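Local coordinates for protein carboxypeptidase A (Helicoverpa armigera, PDB 1JQG) that is a procarboxypeptidase that probably cleaves residues from the C-terminal end of peptides with the help of a zinc ion, at residues Ala107-Thr112 / Phe118-Ser123; Val342-Asn347 / Pro384-Ser389. All blocks are in the same frame, centred on the assembly; numbering follows the deposited sequence.

Contact 1. Residues Ala107-Thr112 / Phe118-Ser123; sequences AKSNST and FDKIHS
Ser109 and Asp119 make the direct polar link of this contact. The hydroxyl of Ser109 donates a hydrogen bond from OG to Asp119 OD2 at 2.8 Å. It meets that oxygen on the syn side, 22° out of the carboxylate plane. The OG lies anti to the backbone N (chi1 -175°), which carries it across to the carboxylate. Ser109 OG also accepts from Ser111 N at 3.1 Å, forming an ST turn just after helix 92-108. A water adds a second polar link: it donates to Asp119 OD1 and accepts from Asn110 N. Replacing Asp119 with an alanine would probably leave the Ser109 hydroxyl without its acceptor and the water without its hold on 118-123.

Apolar contact comes from the stem of Lys120. Lys120 CD lies 3.8 Å from Ser109 CB, and Lys120 CE lies 3.6 Å from Ser111 CB. The chain bends at chi4, and NZ forms a salt bridge with Glu126. At the edge of the His122 ring, near its plane, Ser111 OG touches His122 CE1 at 3.1 Å. That hydroxyl has a weak hydrogen bond to Ser117 N, and His122 NE2 bonds to Ser117 O.

One direct and one water-mediated link thus tie Asp119 to the residues after helix 92-108. The Lys120 stem can pack beside them because its charge is paired with Glu126.

Contact 2. Residues Val342-Asn347 / Pro384-Ser389; sequences VKWSSN and PAYRNS
Asn347 and Tyr386 mark the closest backbone approach of two irregular segments, with 7.1 Å between Asn347 CA and Tyr386 CA. A type I beta turn runs from Trp344 to Asn347, closed by the backbone hydrogen bond from Asn347 N to Trp344 O at 3.0 Å.

The two residues at the ends of this turn both reach Tyr386. Trp344 offers the pyrrole edge of its indole. Trp344 CD1 lies 3.6 Å from Tyr386 CE2, which sits at that edge in the indole plane. The rings are oblique, with their planes at 62°. Tyr386 CG is anti to the backbone N (chi1 -179°), and this swings the ring out to the turn. Asn347 approaches the neighbouring ring atom, with Asn347 OD1 4.1 Å from Tyr386 CD2. The amide plane stands 82° from the ring plane, so the amide is turned almost square to the phenol instead of lying flat on it. Both contacts fall on one side of the tyrosine, along CD2 and CE2. Phe401 stacks with the Tyr386 ring and also touches Asn347.

Lys343 braces the turn from within its own segment. Lys343 NZ donates to Asn347 O at 2.7 Å. The ammonium group also forms a salt bridge with Asp349.

The arrangement is a meeting of two loops in the zinc carboxypeptidase domain. One follows helix 325-340 and the other follows strand 377-383. Glu382, the predicted proton donor/acceptor, lies near the end of strand 377-383, and the side chain of Ala385 is about 12 Å from the bound zinc. A partly buried turn is here packed against the chain leaving the active-site region of the M14 fold.

Overall arrangement
From the N terminus the chain passes the four-stranded antiparallel sheet of the activation-peptide region and then helix 92-108. Contact 1 closes a short loop here, with five residues between its segments, and leads into helix 124-137. The chain then builds much of the eight-stranded mixed sheet before contact 2 opens after helix 325-340. Contact 2 closes a longer loop of 36 residues that includes strands 351-354 and 377-383. The two loops follow in series and neither nest nor cross. The centres of contact 1 and contact 2 are about 21 Å apart, and they do not touch. Contact 1 ties the residues just after helix 92-108 to the loop leading into helix 124-137; contact 2 ties together connections at the mixed sheet.

Contact 1. Residues Ala107-Thr112 / Phe118-Ser123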
ATOM      1  N   ALA A 107       4.433   5.650 -24.513  1.00 35.32           N
ATOM      2  CA  ALA A 107       4.802   5.776 -25.900  1.00 33.90           C
ATOM      3  C   ALA A 107       6.150   6.469 -26.055  1.00 34.40           C
ATOM      4  O   ALA A 107       6.915   6.178 -26.987  1.00 38.27           O
ATOM      5  CB  ALA A 107       3.711   6.619 -26.578  1.00 26.24           C
ATOM      6  N   LYS A 108       6.431   7.397 -25.146  1.00 31.55           N
ATOM      7  CA  LYS A 108       7.671   8.176 -25.203  1.00 32.46           C
ATOM      8  C   LYS A 108       8.794   7.510 -24.411  1.00 35.15           C
ATOM      9  O   LYS A 108       9.990   7.814 -24.537  1.00 35.33           O
ATOM     10  CB  LYS A 108       7.427   9.591 -24.655  1.00 33.16           C
ATOM     11  CG  LYS A 108       8.074  10.759 -25.375  1.00 50.11           C
ATOM     12  CD  LYS A 108       8.883  11.613 -24.403  1.00 55.57           C
ATOM     13  CE  LYS A 108       9.373  12.912 -25.037  1.00 63.32           C
ATOM     14  NZ  LYS A 108       9.965  12.659 -26.395  1.00 63.49           N
ATOM     15  N   SER A 109       8.434   6.583 -23.526  1.00 35.80           N
ATOM     16  CA  SER A 109       9.341   5.941 -22.615  1.00 38.73           C
ATOM     17  C   SER A 109      10.400   5.087 -23.312  1.00 40.52           C
ATOM     18  O   SER A 109      10.139   4.229 -24.147  1.00 41.54           O
ATOM     19  CB  SER A 109       8.583   5.059 -21.613  1.00 37.73           C
ATOM     20  OG  SER A 109       9.497   4.533 -20.665  1.00 33.39           O
ATOM     21  N   ASN A 110      11.633   5.193 -22.814  1.00 36.56           N
ATOM     22  CA  ASN A 110      12.743   4.377 -23.280  1.00 34.17           C
ATOM     23  C   ASN A 110      12.951   3.176 -22.383  1.00 31.70           C
ATOM     24  O   ASN A 110      14.013   2.606 -22.251  1.00 32.50           O
ATOM     25  CB  ASN A 110      14.016   5.233 -23.359  1.00 38.48           C
ATOM     26  CG  ASN A 110      13.980   6.274 -24.462  1.00 41.69           C
ATOM     27  OD1 ASN A 110      14.597   7.351 -24.445  1.00 45.49           O
ATOM     28  ND2 ASN A 110      13.231   5.980 -25.512  1.00 42.35           N
ATOM     29  N   SER A 111      11.930   2.808 -21.627  1.00 33.16           N
ATOM     30  CA  SER A 111      11.921   1.724 -20.675  1.00 25.61           C
ATOM     31  C   SER A 111      12.202   0.422 -21.386  1.00 24.06           C
ATOM     32  O   SER A 111      11.771   0.221 -22.498  1.00 31.30           O
ATOM     33  CB  SER A 111      10.564   1.591 -19.992  1.00 18.15           C
ATOM     34  OG  SER A 111      10.616   0.711 -18.886  1.00 23.58           O
ATOM     35  N   THR A 112      12.952  -0.460 -20.753  1.00 28.40           N
ATOM     36  CA  THR A 112      13.328  -1.734 -21.367  1.00 28.77           C
ATOM     37  C   THR A 112      13.124  -2.859 -20.366  1.00 30.21           C
ATOM     38  O   THR A 112      12.895  -2.718 -19.165  1.00 33.13           O
ATOM     39  CB  THR A 112      14.769  -1.711 -21.916  1.00 26.93           C
ATOM     40  OG1 THR A 112      15.064  -2.931 -22.569  1.00 39.44           O
ATOM     41  CG2 THR A 112      15.740  -1.656 -20.741  1.00 24.09           C
ATOM     42  N   PHE A 118      11.548   5.472 -14.715  1.00 23.86           N
ATOM     43  CA  PHE A 118      10.589   6.067 -13.796  1.00 23.61           C
ATOM     44  C   PHE A 118       9.723   7.123 -14.492  1.00 26.48           C
ATOM     45  O   PHE A 118       9.298   8.111 -13.898  1.00 28.68           O
ATOM     46  CB  PHE A 118      11.275   6.648 -12.573  1.00 23.97           C
ATOM     47  CG  PHE A 118      12.129   5.658 -11.843  1.00 27.22           C
ATOM     48  CD1 PHE A 118      13.474   5.516 -12.070  1.00 22.09           C
ATOM     49  CD2 PHE A 118      11.495   4.834 -10.904  1.00 29.38           C
ATOM     50  CE1 PHE A 118      14.206   4.566 -11.372  1.00 31.00           C
ATOM     51  CE2 PHE A 118      12.221   3.889 -10.204  1.00 27.29           C
ATOM     52  CZ  PHE A 118      13.575   3.758 -10.440  1.00 31.02           C
ATOM     53  N   ASP A 119       9.350   6.842 -15.753  1.00 23.36           N
ATOM     54  CA  ASP A 119       8.474   7.754 -16.488  1.00 23.29           C
ATOM     55  C   ASP A 119       7.174   7.086 -16.951  1.00 23.34           C
ATOM     56  O   ASP A 119       6.398   7.614 -17.773  1.00 20.63           O
ATOM     57  CB  ASP A 119       9.227   8.348 -17.678  1.00 21.69           C
ATOM     58  CG  ASP A 119       9.663   7.274 -18.670  1.00 23.86           C
ATOM     59  OD1 ASP A 119      10.006   7.673 -19.785  1.00 22.57           O
ATOM     60  OD2 ASP A 119       9.661   6.062 -18.353  1.00 26.86           O
ATOM     61  N   LYS A 120       6.898   5.885 -16.416  1.00 17.97           N
ATOM     62  CA  LYS A 120       5.635   5.228 -16.704  1.00 19.54           C
ATOM     63  C   LYS A 120       5.306   4.142 -15.696  1.00 19.94           C
ATOM     64  O   LYS A 120       6.171   3.783 -14.912  1.00 24.81           O
ATOM     65  CB  LYS A 120       5.632   4.643 -18.122  1.00 27.35           C
ATOM     66  CG  LYS A 120       6.558   3.425 -18.311  1.00 28.79           C
ATOM     67  CD  LYS A 120       6.290   2.809 -19.671  1.00 28.02           C
ATOM     68  CE  LYS A 120       6.938   1.442 -19.803  1.00 36.24           C
ATOM     69  NZ  LYS A 120       5.965   0.404 -19.302  1.00 41.35           N
ATOM     70  N   ILE A 121       4.094   3.614 -15.722  1.00 20.08           N
ATOM     71  CA  ILE A 121       3.647   2.579 -14.806  1.00 19.50           C
ATOM     72  C   ILE A 121       3.925   1.249 -15.523  1.00 23.94           C
ATOM     73  O   ILE A 121       3.597   1.064 -16.699  1.00 22.39           O
ATOM     74  CB  ILE A 121       2.162   2.700 -14.442  1.00 22.35           C
ATOM     75  CG1 ILE A 121       1.838   4.007 -13.692  1.00 17.40           C
ATOM     76  CG2 ILE A 121       1.603   1.588 -13.583  1.00 26.70           C
ATOM     77  CD1 ILE A 121       2.667   4.208 -12.447  1.00 17.32           C
ATOM     78  N   HIS A 122       4.503   0.307 -14.787  1.00 22.21           N
ATOM     79  CA  HIS A 122       4.840  -0.996 -15.340  1.00 22.03           C
ATOM     80  C   HIS A 122       3.865  -2.076 -14.880  1.00 20.83           C
ATOM     81  O   HIS A 122       3.474  -2.156 -13.714  1.00 23.99           O
ATOM     82  CB  HIS A 122       6.280  -1.381 -14.893  1.00 16.61           C
ATOM     83  CG  HIS A 122       7.281  -0.318 -15.235  1.00 23.64           C
ATOM     84  ND1 HIS A 122       7.804  -0.133 -16.512  1.00 26.58           N
ATOM     85  CD2 HIS A 122       7.840   0.640 -14.454  1.00 23.04           C
ATOM     86  CE1 HIS A 122       8.647   0.896 -16.481  1.00 23.19           C
ATOM     87  NE2 HIS A 122       8.692   1.381 -15.243  1.00 18.66           N
ATOM     88  N   SER A 123       3.508  -2.976 -15.773  1.00 14.99           N
ATOM     89  CA  SER A 123       2.573  -4.049 -15.486  1.00 19.59           C
ATOM     90  C   SER A 123       3.236  -5.173 -14.711  1.00 24.50           C
ATOM     91  O   SER A 123       4.461  -5.198 -14.491  1.00 21.97           O
ATOM     92  CB  SER A 123       1.984  -4.606 -16.792  1.00 22.96           C
ATOM     93  OG  SER A 123       3.005  -5.208 -17.562  1.00 25.12           O
TER
HETATM   94  O   HOH W   1      12.575   6.767 -20.167  1.00 30.30           O

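Contact 2. Residues Val342-Asn347 / Pro384-Ser389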
ATOM      1  N   VAL A 342      12.539  16.969   1.128  1.00 24.85           N
ATOM      2  CA  VAL A 342      12.707  16.880  -0.316  1.00 27.93           C
ATOM      3  C   VAL A 342      11.379  16.857  -1.079  1.00 28.39           C
ATOM      4  O   VAL A 342      11.356  16.427  -2.257  1.00 26.56           O
ATOM      5  CB  VAL A 342      13.573  15.658  -0.733  1.00 22.63           C
ATOM      6  CG1 VAL A 342      14.996  15.772  -0.222  1.00 12.94           C
ATOM      7  CG2 VAL A 342      12.846  14.397  -0.306  1.00 20.43           C
ATOM      8  N   LYS A 343      10.283  17.117  -0.365  1.00 28.42           N
ATOM      9  CA  LYS A 343       8.952  17.013  -0.923  1.00 32.41           C
ATOM     10  C   LYS A 343       8.662  18.081  -1.988  1.00 37.69           C
ATOM     11  O   LYS A 343       9.438  19.011  -2.216  1.00 35.58           O
ATOM     12  CB  LYS A 343       7.912  17.144   0.186  1.00 32.04           C
ATOM     13  CG  LYS A 343       7.774  18.563   0.748  1.00 30.38           C
ATOM     14  CD  LYS A 343       6.467  18.692   1.536  1.00 34.64           C
ATOM     15  CE  LYS A 343       6.190  20.155   1.891  1.00 25.93           C
ATOM     16  NZ  LYS A 343       4.897  20.260   2.656  1.00 28.32           N
ATOM     17  N   TRP A 344       7.524  17.936  -2.656  1.00 42.08           N
ATOM     18  CA  TRP A 344       7.012  18.909  -3.614  1.00 42.42           C
ATOM     19  C   TRP A 344       6.303  19.994  -2.800  1.00 46.01           C
ATOM     20  O   TRP A 344       5.586  19.649  -1.844  1.00 45.98           O
ATOM     21  CB  TRP A 344       6.025  18.239  -4.545  1.00 49.40           C
ATOM     22  CG  TRP A 344       6.516  17.718  -5.855  1.00 50.12           C
ATOM     23  CD1 TRP A 344       5.747  17.240  -6.883  1.00 52.89           C
ATOM     24  CD2 TRP A 344       7.868  17.649  -6.313  1.00 49.62           C
ATOM     25  NE1 TRP A 344       6.553  16.856  -7.931  1.00 52.56           N
ATOM     26  CE2 TRP A 344       7.858  17.096  -7.599  1.00 48.07           C
ATOM     27  CE3 TRP A 344       9.099  17.962  -5.731  1.00 50.58           C
ATOM     28  CZ2 TRP A 344       9.016  16.850  -8.335  1.00 47.69           C
ATOM     29  CZ3 TRP A 344      10.244  17.722  -6.437  1.00 47.47           C
ATOM     30  CH2 TRP A 344      10.188  17.166  -7.727  1.00 52.35           C
ATOM     31  N   SER A 345       6.478  21.251  -3.185  1.00 45.83           N
ATOM     32  CA  SER A 345       5.859  22.379  -2.518  1.00 46.86           C
ATOM     33  C   SER A 345       4.344  22.236  -2.495  1.00 47.08           C
ATOM     34  O   SER A 345       3.691  22.607  -1.531  1.00 51.74           O
ATOM     35  CB  SER A 345       6.277  23.697  -3.172  1.00 48.10           C
ATOM     36  OG  SER A 345       5.683  23.949  -4.431  1.00 57.00           O
ATOM     37  N   SER A 346       3.766  21.641  -3.525  1.00 45.82           N
ATOM     38  CA  SER A 346       2.340  21.404  -3.626  1.00 48.87           C
ATOM     39  C   SER A 346       1.824  20.412  -2.593  1.00 50.78           C
ATOM     40  O   SER A 346       0.668  20.424  -2.185  1.00 52.17           O
ATOM     41  CB  SER A 346       2.014  20.826  -5.020  1.00 51.56           C
ATOM     42  OG  SER A 346       0.609  20.960  -5.266  1.00 63.73           O
ATOM     43  N   ASN A 347       2.647  19.442  -2.199  1.00 52.23           N
ATOM     44  CA  ASN A 347       2.289  18.395  -1.269  1.00 46.35           C
ATOM     45  C   ASN A 347       2.490  18.772   0.194  1.00 41.89           C
ATOM     46  O   ASN A 347       3.246  19.669   0.544  1.00 42.44           O
ATOM     47  CB  ASN A 347       3.104  17.133  -1.570  1.00 46.45           C
ATOM     48  CG  ASN A 347       2.791  16.571  -2.942  1.00 47.16           C
ATOM     49  OD1 ASN A 347       1.658  16.740  -3.371  1.00 49.51           O
ATOM     50  ND2 ASN A 347       3.773  15.944  -3.573  1.00 53.47           N
ATOM     51  N   PRO A 384       1.879  10.005  -0.658  1.00 20.14           N
ATOM     52  CA  PRO A 384       1.142  11.216  -0.935  1.00 18.73           C
ATOM     53  C   PRO A 384       0.208  11.017  -2.107  1.00 23.96           C
ATOM     54  O   PRO A 384       0.505  10.381  -3.125  1.00 27.78           O
ATOM     55  CB  PRO A 384       2.233  12.257  -1.255  1.00 14.94           C
ATOM     56  CG  PRO A 384       3.467  11.759  -0.572  1.00 17.74           C
ATOM     57  CD  PRO A 384       3.367  10.275  -0.705  1.00 19.93           C
ATOM     58  N   ALA A 385      -0.962  11.636  -2.036  1.00 24.99           N
ATOM     59  CA  ALA A 385      -1.882  11.724  -3.147  1.00 28.43           C
ATOM     60  C   ALA A 385      -1.469  12.954  -3.958  1.00 34.39           C
ATOM     61  O   ALA A 385      -1.724  14.064  -3.510  1.00 37.16           O
ATOM     62  CB  ALA A 385      -3.289  11.921  -2.617  1.00 20.32           C
ATOM     63  N   TYR A 386      -0.841  12.797  -5.105  1.00 37.67           N
ATOM     64  CA  TYR A 386      -0.467  13.897  -5.956  1.00 44.42           C
ATOM     65  C   TYR A 386      -1.638  14.520  -6.726  1.00 46.35           C
ATOM     66  O   TYR A 386      -2.366  13.876  -7.462  1.00 48.80           O
ATOM     67  CB  TYR A 386       0.636  13.470  -6.925  1.00 48.59           C
ATOM     68  CG  TYR A 386       1.101  14.585  -7.837  1.00 54.78           C
ATOM     69  CD1 TYR A 386       0.775  14.681  -9.182  1.00 55.87           C
ATOM     70  CD2 TYR A 386       1.905  15.582  -7.293  1.00 58.19           C
ATOM     71  CE1 TYR A 386       1.236  15.717  -9.967  1.00 56.56           C
ATOM     72  CE2 TYR A 386       2.377  16.627  -8.073  1.00 58.48           C
ATOM     73  CZ  TYR A 386       2.035  16.685  -9.405  1.00 58.12           C
ATOM     74  OH  TYR A 386       2.479  17.700 -10.218  1.00 59.59           O
ATOM     75  N   ARG A 387      -1.765  15.826  -6.577  1.00 49.47           N
ATOM     76  CA  ARG A 387      -2.831  16.607  -7.176  1.00 56.44           C
ATOM     77  C   ARG A 387      -2.369  17.276  -8.470  1.00 57.25           C
ATOM     78  O   ARG A 387      -1.188  17.463  -8.719  1.00 55.95           O
ATOM     79  CB  ARG A 387      -3.361  17.666  -6.193  1.00 59.99           C
ATOM     80  CG  ARG A 387      -3.729  17.103  -4.835  1.00 63.70           C
ATOM     81  CD  ARG A 387      -4.027  18.200  -3.831  1.00 67.79           C
ATOM     82  NE  ARG A 387      -5.329  18.815  -4.067  1.00 71.86           N
ATOM     83  CZ  ARG A 387      -6.291  18.922  -3.154  1.00 68.63           C
ATOM     84  NH1 ARG A 387      -6.104  18.428  -1.939  1.00 66.33           N
ATOM     85  NH2 ARG A 387      -7.450  19.505  -3.432  1.00 70.91           N
ATOM     86  N   ASN A 388      -3.325  17.616  -9.332  1.00 58.98           N
ATOM     87  CA  ASN A 388      -3.031  18.316 -10.574  1.00 60.19           C
ATOM     88  C   ASN A 388      -4.207  19.186 -11.001  1.00 58.82           C
ATOM     89  O   ASN A 388      -5.082  19.429 -10.173  1.00 60.92           O
ATOM     90  CB  ASN A 388      -2.677  17.320 -11.682  1.00 63.18           C
ATOM     91  CG  ASN A 388      -3.855  16.484 -12.122  1.00 60.48           C
ATOM     92  OD1 ASN A 388      -4.440  15.700 -11.393  1.00 62.07           O
ATOM     93  ND2 ASN A 388      -4.262  16.650 -13.371  1.00 67.18           N
ATOM     94  N   SER A 389      -4.246  19.551 -12.275  1.00 57.55           N
ATOM     95  CA  SER A 389      -5.274  20.423 -12.818  1.00 55.38           C
ATOM     96  C   SER A 389      -6.651  19.799 -12.663  1.00 53.44           C
ATOM     97  O   SER A 389      -7.610  20.499 -12.346  1.00 55.41           O
ATOM     98  CB  SER A 389      -4.984  20.746 -14.289  1.00 56.45           C
ATOM     99  OG  SER A 389      -3.785  21.450 -14.489  1.00 54.48           O
TER